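PDB 7M5H: nucleoside 2-deoxyribosyltransferase from Enterococcus faecalis, which probably cleaves the N-glycosidic bond of a 2'-deoxynucleoside or its monophosphate, perhaps 5-hydroxymethyl-dUMP. Local coordinates for residues Ser88-Ala93 and Ile98-Leu103; Ala75-Pro80 and His130-Tyr135. All blocks are in the same frame, centred on the assembly; numbering follows the deposited sequence.

Contact 1: Ser88-Ala93 and Ile98-Leu103; sequences SEIGVA and IPVVAL
Ala93 and Ile98 meet where helix 84-96 gives way to the strand that follows it, and the polar part of the contact is confined to their backbones. The N-H of Ile98 donates to the carbonyl O of Ala93 (Ile98 N to Ala93 O, 2.8 Å). The bond is fairly straight, 156° at the hydrogen, and the donor stands 26° off the carbonyl plane of Ala93. It ties a carbonyl near the end of the helix to the chain entering strand 100-103, where the CA atoms of the two segments are nearest.

The side-chain contacts are mostly apolar. The methyl of Ala93 lies against the branching carbon of Ile98, with CB to CB at 4.1 Å, and against Val100, whose CG2 comes to 3.8 Å from Ala93 CB; it also rests on a carbonyl, 3.6 Å from Ala93 CB to Ile98 O. In Val100, CG1 is anti to the backbone N (chi1 177°), which splits the isopropyl group between two helix residues: CG2 goes to Ala93, while CG1 faces Ile90 one turn earlier. That second touch is looser, 4.4 Å from Ile90 CG1 to Val100 CG1. Ile140 of helix 134-141 packs on both Ile90 and Val100. The outer side of the helix faces a second subunit, where Val92 packs on Gly91 of that neighbouring chain.

This is the return half of a Rossmann-like beta-alpha-beta crossover, strand 72-76, helix 84-96, strand 100-103. Ala93, Ile90 and Val100 make the apolar packing of helix on strand, with Ile98 in the connection, and one buried backbone carbonyl is satisfied by the N-H of the returning chain.

Contact 2: Ala75-Pro80 and His130-Tyr135; sequences ALLDGP and HYLNLY. With EDO (1,2-ethanediol), chain E.
A histidine side chain reaching the carbonyl of a glycine-proline peptide is the unusual feature here: His130 NE2 donates to Gly79 O at 3.2 Å. The bond is weak, bent to 127° at the hydrogen, and the carbonyl lies obliquely to the imidazole. With CG anti to the backbone N (chi1 179°), the ring extends towards 75-80, and its other nitrogen, ND1, is hydrogen-bonded to Tyr104 OH. The backbone angles of Gly79 would jam a side chain against the preceding carbonyl.

Further along, Leu132 brings one methyl, CD2, over the backbone of Leu77, 3.9 Å from Leu77 O and 4.3 Å from Leu77 CB. Beyond it Asn133 is the N-cap of helix 134-141; its OD1 accepts a weak bond from Tyr135 N (3.1 Å) and another weak one from Thr136 N, and its ND2 gives a weak one to O2 of an ethanediol, 3.3 Å away, probably from the crystallisation liquor. Asn127 of a third subunit donates to His130 O, and Ala125 of that subunit packs on Leu132.

The bond to Tyr104, with the weak one to Gly79, probably limits rotation of the His130 ring, and a thin leucine contact helps join the loop after strand 72-76 to the approach to helix 134-141.

In the fold
Both contacts are largely buried, but contact 1 lies within the alpha/beta core, all its touching residues buried, whereas contact 2 includes the partly exposed Gly79 and Pro80. They share the sheet: strands 72-76 and 100-103 are parallel neighbours, probably hydrogen-bonded through Leu103 N to Ala75 O (2.9 Å) and Leu103 O to Leu77 N (3.1 Å), and Ala102 CB packs on Leu77 CD1 at 3.7 Å. Contact 1, nested along the chain inside the loop closed by contact 2, joins segments close in sequence through aliphatic groups; contact 2 spans 50 residues and pairs a leucine contact with a weak histidine-to-carbonyl bond. Their centres are about 13 Å apart, and both reach the second subunit.

Contact 1: Ser88-Ala93 and Ile98-Leu103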
loop_
_atom_site.group_PDB
_atom_site.type_symbol
_atom_site.label_atom_id
_atom_site.label_comp_id
_atom_site.label_asym_id
_atom_site.label_seq_id
_atom_site.Cartn_x
_atom_site.Cartn_y
_atom_site.Cartn_z
ATOM N N SER B 88 11.970 6.130 3.959
ATOM C CA SER B 88 12.668 6.738 5.088
ATOM C C SER B 88 14.174 6.763 4.858
ATOM O O SER B 88 14.839 7.755 5.180
ATOM C CB SER B 88 12.336 5.990 6.380
ATOM O OG SER B 88 10.985 6.194 6.754
ATOM N N GLU B 89 14.729 5.680 4.305
ATOM C CA GLU B 89 16.159 5.647 4.017
ATOM C C GLU B 89 16.546 6.690 2.978
ATOM O O GLU B 89 17.648 7.247 3.040
ATOM C CB GLU B 89 16.568 4.249 3.549
ATOM C CG GLU B 89 16.617 3.215 4.665
ATOM C CD GLU B 89 16.825 1.801 4.151
ATOM O OE1 GLU B 89 16.453 1.525 2.991
ATOM O OE2 GLU B 89 17.362 0.966 4.910
ATOM N N ILE B 90 15.660 6.967 2.019
ATOM C CA ILE B 90 15.917 8.030 1.050
ATOM C C ILE B 90 15.964 9.382 1.750
ATOM O O ILE B 90 16.826 10.220 1.458
ATOM C CB ILE B 90 14.856 8.002 -0.067
ATOM C CG1 ILE B 90 15.058 6.779 -0.965
ATOM C CG2 ILE B 90 14.893 9.287 -0.887
ATOM C CD1 ILE B 90 13.949 6.577 -1.976
ATOM N N GLY B 91 15.043 9.612 2.690
ATOM C CA GLY B 91 15.053 10.864 3.430
ATOM C C GLY B 91 16.308 11.038 4.263
ATOM O O GLY B 91 16.844 12.144 4.372
ATOM N N VAL B 92 16.794 9.951 4.866
ATOM C CA VAL B 92 18.050 10.013 5.607
ATOM C C VAL B 92 19.205 10.327 4.665
ATOM O O VAL B 92 20.069 11.158 4.970
ATOM C CB VAL B 92 18.292 8.698 6.372
ATOM C CG1 VAL B 92 19.690 8.684 6.973
ATOM C CG2 VAL B 92 17.243 8.508 7.457
ATOM N N ALA B 93 19.232 9.671 3.503
ATOM C CA ALA B 93 20.331 9.864 2.563
ATOM C C ALA B 93 20.368 11.293 2.036
ATOM O O ALA B 93 21.446 11.885 1.910
ATOM C CB ALA B 93 20.213 8.871 1.407
ATOM N N ILE B 98 23.949 12.038 0.760
ATOM C CA ILE B 98 24.367 10.814 0.086
ATOM C C ILE B 98 23.512 10.654 -1.170
ATOM O O ILE B 98 22.281 10.551 -1.051
ATOM C CB ILE B 98 24.232 9.594 1.004
ATOM C CG1 ILE B 98 25.138 9.754 2.229
ATOM C CG2 ILE B 98 24.568 8.318 0.249
ATOM C CD1 ILE B 98 24.982 8.655 3.258
ATOM N N PRO B 99 24.104 10.633 -2.362
ATOM C CA PRO B 99 23.296 10.560 -3.586
ATOM C C PRO B 99 22.533 9.248 -3.688
ATOM O O PRO B 99 22.933 8.221 -3.135
ATOM C CB PRO B 99 24.336 10.690 -4.708
ATOM C CG PRO B 99 25.630 10.269 -4.081
ATOM C CD PRO B 99 25.547 10.707 -2.648
ATOM N N VAL B 100 21.416 9.297 -4.413
ATOM C CA VAL B 100 20.511 8.161 -4.551
ATOM C C VAL B 100 20.224 7.942 -6.030
ATOM O O VAL B 100 19.774 8.863 -6.722
ATOM C CB VAL B 100 19.196 8.372 -3.781
ATOM C CG1 VAL B 100 18.259 7.196 -4.008
ATOM C CG2 VAL B 100 19.469 8.567 -2.297
ATOM N N VAL B 101 20.475 6.727 -6.512
ATOM C CA VAL B 101 20.087 6.304 -7.855
ATOM C C VAL B 101 18.978 5.272 -7.708
ATOM O O VAL B 101 19.196 4.194 -7.142
ATOM C CB VAL B 101 21.278 5.732 -8.640
ATOM C CG1 VAL B 101 20.819 5.235 -10.002
ATOM C CG2 VAL B 101 22.366 6.782 -8.793
ATOM N N ALA B 102 17.792 5.598 -8.212
ATOM C CA ALA B 102 16.603 4.787 -7.998
ATOM C C ALA B 102 16.176 4.085 -9.282
ATOM O O ALA B 102 16.338 4.613 -10.386
ATOM C CB ALA B 102 15.446 5.640 -7.472
ATOM N N LEU B 103 15.615 2.889 -9.119
ATOM C CA LEU B 103 15.121 2.079 -10.224
ATOM C C LEU B 103 13.605 1.953 -10.126
ATOM O O LEU B 103 13.072 1.636 -9.058
ATOM C CB LEU B 103 15.765 0.692 -10.219
ATOM C CG LEU B 103 15.270 -0.262 -11.308
ATOM C CD1 LEU B 103 15.685 0.235 -12.686
ATOM C CD2 LEU B 103 15.779 -1.672 -11.065
#

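Contact 2: Ala75-Pro80 and His130-Tyr135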
loop_
_atom_site.group_PDB
_atom_site.type_symbol
_atom_site.label_atom_id
_atom_site.label_comp_id
_atom_site.label_asym_id
_atom_site.label_seq_id
_atom_site.Cartn_x
_atom_site.Cartn_y
_atom_site.Cartn_z
ATOM N N ALA B 75 18.184 2.510 -4.748
ATOM C CA ALA B 75 16.858 2.318 -4.178
ATOM C C ALA B 75 15.909 1.742 -5.217
ATOM O O ALA B 75 15.876 2.194 -6.365
ATOM C CB ALA B 75 16.297 3.635 -3.635
ATOM N N LEU B 76 15.135 0.742 -4.806
ATOM C CA LEU B 76 14.106 0.144 -5.646
ATOM C C LEU B 76 12.755 0.712 -5.225
ATOM O O LEU B 76 12.344 0.554 -4.071
ATOM C CB LEU B 76 14.124 -1.381 -5.527
ATOM C CG LEU B 76 14.987 -2.148 -6.537
ATOM C CD1 LEU B 76 16.370 -1.530 -6.694
ATOM C CD2 LEU B 76 15.105 -3.611 -6.138
ATOM N N LEU B 77 12.072 1.375 -6.159
ATOM C CA LEU B 77 10.834 2.084 -5.861
ATOM C C LEU B 77 9.578 1.305 -6.229
ATOM O O LEU B 77 8.475 1.749 -5.891
ATOM C CB LEU B 77 10.810 3.436 -6.587
ATOM C CG LEU B 77 11.997 4.381 -6.391
ATOM C CD1 LEU B 77 11.749 5.697 -7.115
ATOM C CD2 LEU B 77 12.269 4.622 -4.913
ATOM N N ASP B 78 9.710 0.165 -6.902
ATOM C CA ASP B 78 8.549 -0.547 -7.416
ATOM C C ASP B 78 7.701 -1.116 -6.277
ATOM O O ASP B 78 8.113 -1.179 -5.115
ATOM C CB ASP B 78 8.986 -1.659 -8.367
ATOM C CG ASP B 78 9.271 -1.146 -9.766
ATOM O OD1 ASP B 78 8.360 -0.544 -10.374
ATOM O OD2 ASP B 78 10.406 -1.330 -10.251
ATOM N N GLY B 79 6.493 -1.543 -6.640
ATOM C CA GLY B 79 5.500 -1.977 -5.689
ATOM C C GLY B 79 4.243 -1.145 -5.829
ATOM O O GLY B 79 4.225 -0.133 -6.538
ATOM N N PRO B 80 3.157 -1.557 -5.171
ATOM C CA PRO B 80 1.950 -0.714 -5.181
ATOM C C PRO B 80 2.202 0.656 -4.587
ATOM O O PRO B 80 1.589 1.642 -5.018
ATOM C CB PRO B 80 0.945 -1.525 -4.350
ATOM C CG PRO B 80 1.785 -2.415 -3.501
ATOM C CD PRO B 80 2.995 -2.752 -4.326
ATOM N N HIS B 130 0.689 4.584 -13.333
ATOM C CA HIS B 130 1.066 4.282 -11.959
ATOM C C HIS B 130 1.648 5.522 -11.286
ATOM O O HIS B 130 2.273 6.370 -11.928
ATOM C CB HIS B 130 2.073 3.129 -11.941
ATOM C CG HIS B 130 2.539 2.745 -10.573
ATOM N ND1 HIS B 130 3.757 3.142 -10.065
ATOM C CD2 HIS B 130 1.959 1.988 -9.611
ATOM C CE1 HIS B 130 3.905 2.652 -8.847
ATOM N NE2 HIS B 130 2.828 1.947 -8.548
ATOM N N TYR B 131 1.425 5.631 -9.979
ATOM C CA TYR B 131 1.775 6.824 -9.222
ATOM C C TYR B 131 2.846 6.518 -8.183
ATOM O O TYR B 131 2.769 5.513 -7.469
ATOM C CB TYR B 131 0.543 7.421 -8.527
ATOM C CG TYR B 131 0.874 8.559 -7.582
ATOM C CD1 TYR B 131 1.057 9.851 -8.058
ATOM C CD2 TYR B 131 1.007 8.339 -6.217
ATOM C CE1 TYR B 131 1.363 10.893 -7.199
ATOM C CE2 TYR B 131 1.314 9.371 -5.352
ATOM C CZ TYR B 131 1.491 10.646 -5.846
ATOM O OH TYR B 131 1.796 11.674 -4.983
ATOM N N LEU B 132 3.838 7.403 -8.106
ATOM C CA LEU B 132 4.849 7.410 -7.059
ATOM C C LEU B 132 4.732 8.712 -6.280
ATOM O O LEU B 132 4.536 9.776 -6.875
ATOM C CB LEU B 132 6.268 7.298 -7.636
ATOM C CG LEU B 132 6.684 6.088 -8.472
ATOM C CD1 LEU B 132 7.948 6.419 -9.253
ATOM C CD2 LEU B 132 6.910 4.880 -7.584
ATOM N N ASN B 133 4.857 8.631 -4.957
ATOM C CA ASN B 133 4.838 9.840 -4.142
ATOM C C ASN B 133 5.948 10.782 -4.593
ATOM O O ASN B 133 7.130 10.428 -4.555
ATOM C CB ASN B 133 4.995 9.494 -2.663
ATOM C CG ASN B 133 4.818 10.703 -1.764
ATOM O OD1 ASN B 133 5.750 11.481 -1.563
ATOM N ND2 ASN B 133 3.614 10.873 -1.226
ATOM N N LEU B 134 5.561 11.978 -5.034
ATOM C CA LEU B 134 6.504 12.883 -5.677
ATOM C C LEU B 134 7.438 13.575 -4.695
ATOM O O LEU B 134 8.452 14.135 -5.125
ATOM C CB LEU B 134 5.751 13.926 -6.500
ATOM C CG LEU B 134 5.027 13.350 -7.717
ATOM C CD1 LEU B 134 4.365 14.452 -8.516
ATOM C CD2 LEU B 134 5.996 12.562 -8.583
ATOM N N TYR B 135 7.125 13.568 -3.399
ATOM C CA TYR B 135 8.090 14.079 -2.432
ATOM C C TYR B 135 9.298 13.156 -2.343
ATOM O O TYR B 135 10.447 13.612 -2.377
ATOM C CB TYR B 135 7.447 14.254 -1.056
ATOM C CG TYR B 135 8.443 14.716 -0.013
ATOM C CD1 TYR B 135 8.884 16.031 0.015
ATOM C CD2 TYR B 135 8.957 13.833 0.928
ATOM C CE1 TYR B 135 9.804 16.458 0.954
ATOM C CE2 TYR B 135 9.877 14.252 1.874
ATOM C CZ TYR B 135 10.295 15.566 1.882
ATOM O OH TYR B 135 11.209 15.992 2.816
HETATM C C1 EDO E . 2.477 15.765 -2.536
HETATM O O1 EDO E . 2.414 16.126 -3.919
HETATM C C2 EDO E . 3.307 14.495 -2.383
HETATM O O2 EDO E . 3.468 14.195 -0.992
#